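Local coordinates for protein Udp-n-acetylglucosamine pyrophosphorylase (Trypanosoma brucei, PDB 4BQH) that probably makes UDP-N-acetylglucosamine and diphosphate from UTP and N-acetylglucosamine 1-phosphate, the last step in the synthesis of this nucleotide sugar, at residues Asp56-Ser61 with Pro214-Asn219; Arg384-Thr389 with Pro393-Lys398. All blocks are in the same frame, centred on the assembly; numbering follows the deposited sequence.

Contact 1: Asp56-Ser61 with Pro214-Asn219; sequences DVLRES and PCYDEN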
loop_
_atom_site.group_PDB
_atom_site.type_symbol
_atom_site.label_atom_id
_atom_site.label_comp_id
_atom_site.label_asym_id
_atom_site.label_seq_id
_atom_site.Cartn_x
_atom_site.Cartn_y
_atom_site.Cartn_z
ATOM N N ASP A 56 -1.571 -19.156 -20.633
ATOM C CA ASP A 56 -0.975 -18.152 -21.530
ATOM C C ASP A 56 -0.023 -17.244 -20.774
ATOM O O ASP A 56 1.007 -16.846 -21.304
ATOM C CB ASP A 56 -2.068 -17.270 -22.145
ATOM C CG ASP A 56 -2.914 -18.004 -23.155
ATOM O OD1 ASP A 56 -2.444 -19.020 -23.707
ATOM O OD2 ASP A 56 -4.059 -17.565 -23.405
ATOM N N VAL A 57 -0.394 -16.911 -19.538
ATOM C CA VAL A 57 0.453 -16.069 -18.700
ATOM C C VAL A 57 1.785 -16.785 -18.481
ATOM O O VAL A 57 2.865 -16.195 -18.648
ATOM C CB VAL A 57 -0.233 -15.766 -17.348
ATOM C CG1 VAL A 57 0.737 -15.047 -16.412
ATOM C CG2 VAL A 57 -1.485 -14.917 -17.568
ATOM N N LEU A 58 1.723 -18.068 -18.131
ATOM C CA LEU A 58 2.961 -18.807 -17.862
ATOM C C LEU A 58 3.834 -18.827 -19.105
ATOM O O LEU A 58 5.035 -18.550 -19.046
ATOM C CB LEU A 58 2.673 -20.250 -17.445
ATOM C CG LEU A 58 3.921 -21.133 -17.232
ATOM C CD1 LEU A 58 4.700 -20.644 -16.013
ATOM C CD2 LEU A 58 3.475 -22.583 -17.051
ATOM N N ARG A 59 3.217 -19.125 -20.243
ATOM C CA ARG A 59 3.974 -19.270 -21.474
ATOM C C ARG A 59 4.715 -17.981 -21.838
ATOM O O ARG A 59 5.924 -18.009 -22.129
ATOM C CB ARG A 59 3.038 -19.673 -22.599
ATOM C CG ARG A 59 3.755 -20.071 -23.869
ATOM C CD ARG A 59 2.726 -20.341 -24.935
ATOM N NE ARG A 59 3.337 -20.704 -26.206
ATOM C CZ ARG A 59 2.623 -21.126 -27.241
ATOM N NH1 ARG A 59 1.304 -21.211 -27.121
ATOM N NH2 ARG A 59 3.224 -21.455 -28.376
ATOM N N GLU A 60 3.995 -16.862 -21.807
ATOM C CA GLU A 60 4.554 -15.570 -22.173
ATOM C C GLU A 60 5.571 -15.092 -21.149
ATOM O O GLU A 60 6.663 -14.616 -21.511
ATOM C CB GLU A 60 3.461 -14.513 -22.352
ATOM C CG GLU A 60 4.038 -13.102 -22.451
ATOM C CD GLU A 60 3.525 -12.283 -23.624
ATOM O OE1 GLU A 60 2.416 -12.555 -24.121
ATOM O OE2 GLU A 60 4.231 -11.339 -24.043
ATOM N N SER A 61 5.222 -15.238 -19.870
ATOM C CA SER A 61 6.120 -14.794 -18.797
ATOM C C SER A 61 7.453 -15.541 -18.838
ATOM O O SER A 61 8.493 -14.956 -18.563
ATOM C CB SER A 61 5.464 -14.906 -17.425
ATOM O OG SER A 61 4.241 -14.185 -17.408
ATOM N N PRO A 214 -1.515 -19.715 -9.046
ATOM C CA PRO A 214 -0.891 -21.083 -9.014
ATOM C C PRO A 214 0.605 -21.074 -9.344
ATOM O O PRO A 214 1.089 -20.134 -10.021
ATOM C CB PRO A 214 -1.622 -21.830 -10.128
ATOM C CG PRO A 214 -2.899 -21.063 -10.351
ATOM C CD PRO A 214 -2.559 -19.616 -10.078
ATOM N N CYS A 215 1.331 -22.089 -8.867
ATOM C CA CYS A 215 2.713 -22.322 -9.277
ATOM C C CYS A 215 2.786 -23.497 -10.249
ATOM O O CYS A 215 1.998 -24.444 -10.143
ATOM C CB CYS A 215 3.596 -22.663 -8.096
ATOM S SG CYS A 215 3.080 -21.895 -6.557
ATOM N N TYR A 216 3.748 -23.431 -11.165
ATOM C CA TYR A 216 3.784 -24.324 -12.330
ATOM C C TYR A 216 5.089 -25.090 -12.506
ATOM O O TYR A 216 6.156 -24.561 -12.237
ATOM C CB TYR A 216 3.545 -23.476 -13.590
ATOM C CG TYR A 216 2.162 -22.876 -13.643
ATOM C CD1 TYR A 216 1.873 -21.661 -13.005
ATOM C CD2 TYR A 216 1.133 -23.532 -14.327
ATOM C CE1 TYR A 216 0.593 -21.130 -13.054
ATOM C CE2 TYR A 216 -0.137 -23.015 -14.385
ATOM C CZ TYR A 216 -0.401 -21.821 -13.741
ATOM O OH TYR A 216 -1.650 -21.322 -13.786
ATOM N N ASP A 217 4.986 -26.324 -12.987
ATOM C CA ASP A 217 6.150 -27.033 -13.513
ATOM C C ASP A 217 6.579 -26.364 -14.820
ATOM O O ASP A 217 5.760 -26.167 -15.699
ATOM C CB ASP A 217 5.811 -28.502 -13.768
ATOM C CG ASP A 217 7.004 -29.282 -14.292
ATOM O OD1 ASP A 217 7.977 -29.462 -13.535
ATOM O OD2 ASP A 217 6.966 -29.711 -15.460
ATOM N N GLU A 218 7.863 -26.040 -14.935
ATOM C CA GLU A 218 8.388 -25.276 -16.073
ATOM C C GLU A 218 8.324 -26.080 -17.368
ATOM O O GLU A 218 7.922 -25.556 -18.407
ATOM C CB GLU A 218 9.825 -24.820 -15.791
ATOM C CG GLU A 218 10.423 -23.904 -16.866
ATOM C CD GLU A 218 11.777 -23.305 -16.488
ATOM O OE1 GLU A 218 12.261 -23.499 -15.353
ATOM O OE2 GLU A 218 12.377 -22.630 -17.352
ATOM N N ASN A 219 8.707 -27.348 -17.297
ATOM C CA ASN A 219 8.750 -28.200 -18.493
ATOM C C ASN A 219 7.401 -28.597 -19.067
ATOM O O ASN A 219 7.250 -28.620 -20.277
ATOM C CB ASN A 219 9.641 -29.415 -18.251
ATOM C CG ASN A 219 11.075 -29.014 -17.965
ATOM O OD1 ASN A 219 11.511 -27.907 -18.324
ATOM N ND2 ASN A 219 11.809 -29.890 -17.297
#
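Leu58 and Tyr216 make nearly all of this small apolar contact, which buries 127 Å² in total. Both leucine methyls reach the root of the tyrosine: CD2 of Leu58 lies 3.6 Å from CB of Tyr216, and CD1 of Leu58 is 3.9 Å from the same CB. The first methyl also comes 3.7 Å from Tyr216 CG, approaching the ring obliquely, while the two side chains run alongside one another with opposite headings. Leu58 can do this because its CG stands anti to the backbone N (chi1 176°), which carries the fork out from the helix. The backbones stay well apart, with 7.9 Å between the CA atoms of Leu58 and Tyr216. Ile397 touches Leu58, and Leu399 of the same strand touches Tyr216.

Polar interactions run within the helix or outward. Ser61 OG bonds to Val57 O at 2.7 Å from 40° above the carbonyl plane, and that oxygen also accepts from Ser61 N. On the loop, Asp217 turns its carboxylate to Thr220.

A covalent link, the disulfide of Cys215 with Cys232, ties the loop to strand 230-234. The arrangement is helix-on-loop packing: helix 51-64 lies on the segment after strand 213-214, with Leu58 as the contribution of residues 56-61 and Phe54 of the same helix also touching Tyr216.

Contact 2: Arg384-Thr389 with Pro393-Lys398; sequences RKKIPT and PVMGIK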
loop_
_atom_site.group_PDB
_atom_site.type_symbol
_atom_site.label_atom_id
_atom_site.label_comp_id
_atom_site.label_asym_id
_atom_site.label_seq_id
_atom_site.Cartn_x
_atom_site.Cartn_y
_atom_site.Cartn_z
ATOM N N ARG A 384 11.926 -18.838 -10.933
ATOM C CA ARG A 384 12.128 -20.249 -10.583
ATOM C C ARG A 384 12.421 -20.334 -9.110
ATOM O O ARG A 384 13.276 -19.608 -8.601
ATOM C CB ARG A 384 13.312 -20.866 -11.357
ATOM C CG ARG A 384 13.186 -20.852 -12.863
ATOM C CD ARG A 384 14.200 -19.904 -13.505
ATOM N NE ARG A 384 13.808 -19.555 -14.878
ATOM C CZ ARG A 384 14.225 -20.182 -15.978
ATOM N NH1 ARG A 384 15.080 -21.200 -15.901
ATOM N NH2 ARG A 384 13.786 -19.780 -17.164
ATOM N N LYS A 385 11.714 -21.223 -8.420
ATOM C CA LYS A 385 11.767 -21.314 -6.971
ATOM C C LYS A 385 11.747 -22.776 -6.559
ATOM O O LYS A 385 11.180 -23.610 -7.255
ATOM C CB LYS A 385 10.550 -20.626 -6.351
ATOM C CG LYS A 385 10.428 -19.135 -6.593
ATOM C CD LYS A 385 11.211 -18.352 -5.553
ATOM C CE LYS A 385 11.242 -16.874 -5.902
ATOM N NZ LYS A 385 12.377 -16.207 -5.204
ATOM N N LYS A 386 12.388 -23.087 -5.436
ATOM C CA LYS A 386 12.299 -24.427 -4.880
ATOM C C LYS A 386 11.041 -24.462 -4.035
ATOM O O LYS A 386 10.897 -23.684 -3.114
ATOM C CB LYS A 386 13.525 -24.722 -4.020
ATOM C CG LYS A 386 13.770 -26.200 -3.742
ATOM C CD LYS A 386 14.860 -26.307 -2.683
ATOM C CE LYS A 386 15.428 -27.707 -2.553
ATOM N NZ LYS A 386 16.525 -27.694 -1.544
ATOM N N ILE A 387 10.122 -25.367 -4.341
ATOM C CA ILE A 387 8.811 -25.327 -3.715
ATOM C C ILE A 387 8.598 -26.569 -2.850
ATOM O O ILE A 387 8.646 -27.652 -3.368
ATOM C CB ILE A 387 7.731 -25.279 -4.807
ATOM C CG1 ILE A 387 7.832 -23.956 -5.571
ATOM C CG2 ILE A 387 6.343 -25.462 -4.195
ATOM C CD1 ILE A 387 6.927 -23.931 -6.777
ATOM N N PRO A 388 8.364 -26.398 -1.535
ATOM C CA PRO A 388 8.119 -27.570 -0.681
ATOM C C PRO A 388 6.782 -28.212 -1.040
ATOM O O PRO A 388 5.795 -27.500 -1.248
ATOM C CB PRO A 388 8.023 -26.957 0.727
ATOM C CG PRO A 388 8.681 -25.608 0.605
ATOM C CD PRO A 388 8.265 -25.144 -0.762
ATOM N N THR A 389 6.741 -29.544 -1.113
ATOM C CA THR A 389 5.480 -30.275 -1.303
ATOM C C THR A 389 5.495 -31.486 -0.396
ATOM O O THR A 389 6.534 -31.856 0.123
ATOM C CB THR A 389 5.214 -30.762 -2.756
ATOM O OG1 THR A 389 5.934 -31.986 -3.028
ATOM C CG2 THR A 389 5.607 -29.674 -3.799
ATOM N N PRO A 393 10.636 -31.444 -2.058
ATOM C CA PRO A 393 10.771 -30.186 -2.797
ATOM C C PRO A 393 10.845 -30.411 -4.305
ATOM O O PRO A 393 11.420 -31.400 -4.778
ATOM C CB PRO A 393 12.080 -29.590 -2.255
ATOM C CG PRO A 393 12.874 -30.779 -1.783
ATOM C CD PRO A 393 11.841 -31.754 -1.252
ATOM N N VAL A 394 10.221 -29.517 -5.064
ATOM C CA VAL A 394 10.342 -29.536 -6.519
ATOM C C VAL A 394 10.642 -28.127 -7.000
ATOM O O VAL A 394 10.336 -27.172 -6.311
ATOM C CB VAL A 394 9.069 -30.028 -7.243
ATOM C CG1 VAL A 394 8.689 -31.438 -6.796
ATOM C CG2 VAL A 394 7.908 -29.088 -6.957
ATOM N N MET A 395 11.222 -28.026 -8.188
ATOM C CA MET A 395 11.477 -26.735 -8.812
ATOM C C MET A 395 10.207 -26.340 -9.554
ATOM O O MET A 395 9.616 -27.167 -10.241
ATOM C CB MET A 395 12.655 -26.837 -9.797
ATOM C CG MET A 395 14.022 -27.036 -9.136
ATOM S SD MET A 395 14.304 -26.025 -7.660
ATOM C CE MET A 395 14.536 -24.385 -8.352
ATOM N N GLY A 396 9.768 -25.094 -9.385
ATOM C CA GLY A 396 8.560 -24.633 -10.080
ATOM C C GLY A 396 8.657 -23.161 -10.415
ATOM O O GLY A 396 9.621 -22.498 -10.041
ATOM N N ILE A 397 7.633 -22.662 -11.096
ATOM C CA ILE A 397 7.606 -21.259 -11.543
ATOM C C ILE A 397 6.523 -20.536 -10.751
ATOM O O ILE A 397 5.381 -20.994 -10.714
ATOM C CB ILE A 397 7.310 -21.141 -13.052
ATOM C CG1 ILE A 397 8.360 -21.910 -13.888
ATOM C CG2 ILE A 397 7.239 -19.656 -13.466
ATOM C CD1 ILE A 397 9.784 -21.395 -13.723
ATOM N N LYS A 398 6.895 -19.419 -10.127
ATOM C CA LYS A 398 5.924 -18.525 -9.463
ATOM C C LYS A 398 5.740 -17.287 -10.327
ATOM O O LYS A 398 6.671 -16.856 -11.007
ATOM C CB LYS A 398 6.384 -18.176 -8.048
ATOM C CG LYS A 398 6.436 -19.393 -7.133
ATOM C CD LYS A 398 6.533 -18.968 -5.663
ATOM C CE LYS A 398 6.500 -20.172 -4.719
ATOM N NZ LYS A 398 6.742 -19.735 -3.303
#
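Lys385 pairs with Gly396 and Ile387 with Val394 through four backbone hydrogen bonds, the tight part of the contact. The shortest runs from Ile387 N to Val394 O, 2.7 Å, with an N-H...O angle of 166°. Its return bond, from Val394 N to Ile387 O, measures 3.0 Å. Arg384-Ile397 and Lys386-Met395 are the alternating non-hydrogen-bonded pairs. Close packing continues on the face bearing Ile387: its CD1 lies over the backbone of Gly396, 3.8 Å from CA of that glycine, a position that a residue without a side chain leaves open. Cys215, Ile224 and Cys232 also touch Ile387. On the other face, buried Ile397 sets its CD1 3.6 Å from Arg384 CG, with Leu62 of helix 51-64 against it.

The margin is looser: Lys385, Lys386 and Met395 are exposed, Lys398 partly so. Met395 bends at chi2 (-42°) and chi3, folding its thioether back across the partner strand, where SD is 3.9 Å from Lys386 CB. Lys386 runs extended beside the Pro393 ring. Lys385 and Lys398 cross nearly at right angles through their methylenes, CG of Lys385 being 4.0 Å from CD of Lys398. Their charged ends stay apart, with NZ of Lys385 6.9 Å from NZ of Lys398. Beyond CG, Arg384 leads outward toward loop 214-219. The register and the short connection between strands 381-387 and 394-400 define a two-stranded antiparallel beta hairpin.

The two contacts differ in chemistry: contact 1 is a small, buried apolar touch, whereas contact 2 is a larger, partly exposed backbone ladder, burying 622 Å². Their centres lie 12 Å apart, and loop 214-219 joins them. Tyr216 O approaches Ile397 N at 2.7 Å, a probable hydrogen bond that attaches the loop to the outer edge of strand 394-400, and Glu218 OE2 meets Arg384 NH2 at 3.2 Å in a salt bridge. Ile397 is thus a residue shared by the surroundings of both contacts. Neither the Tyr216 nor the Lys398 side chain touches the bound inhibitor, which lies about 9 Å from the first and about 11 Å from the second.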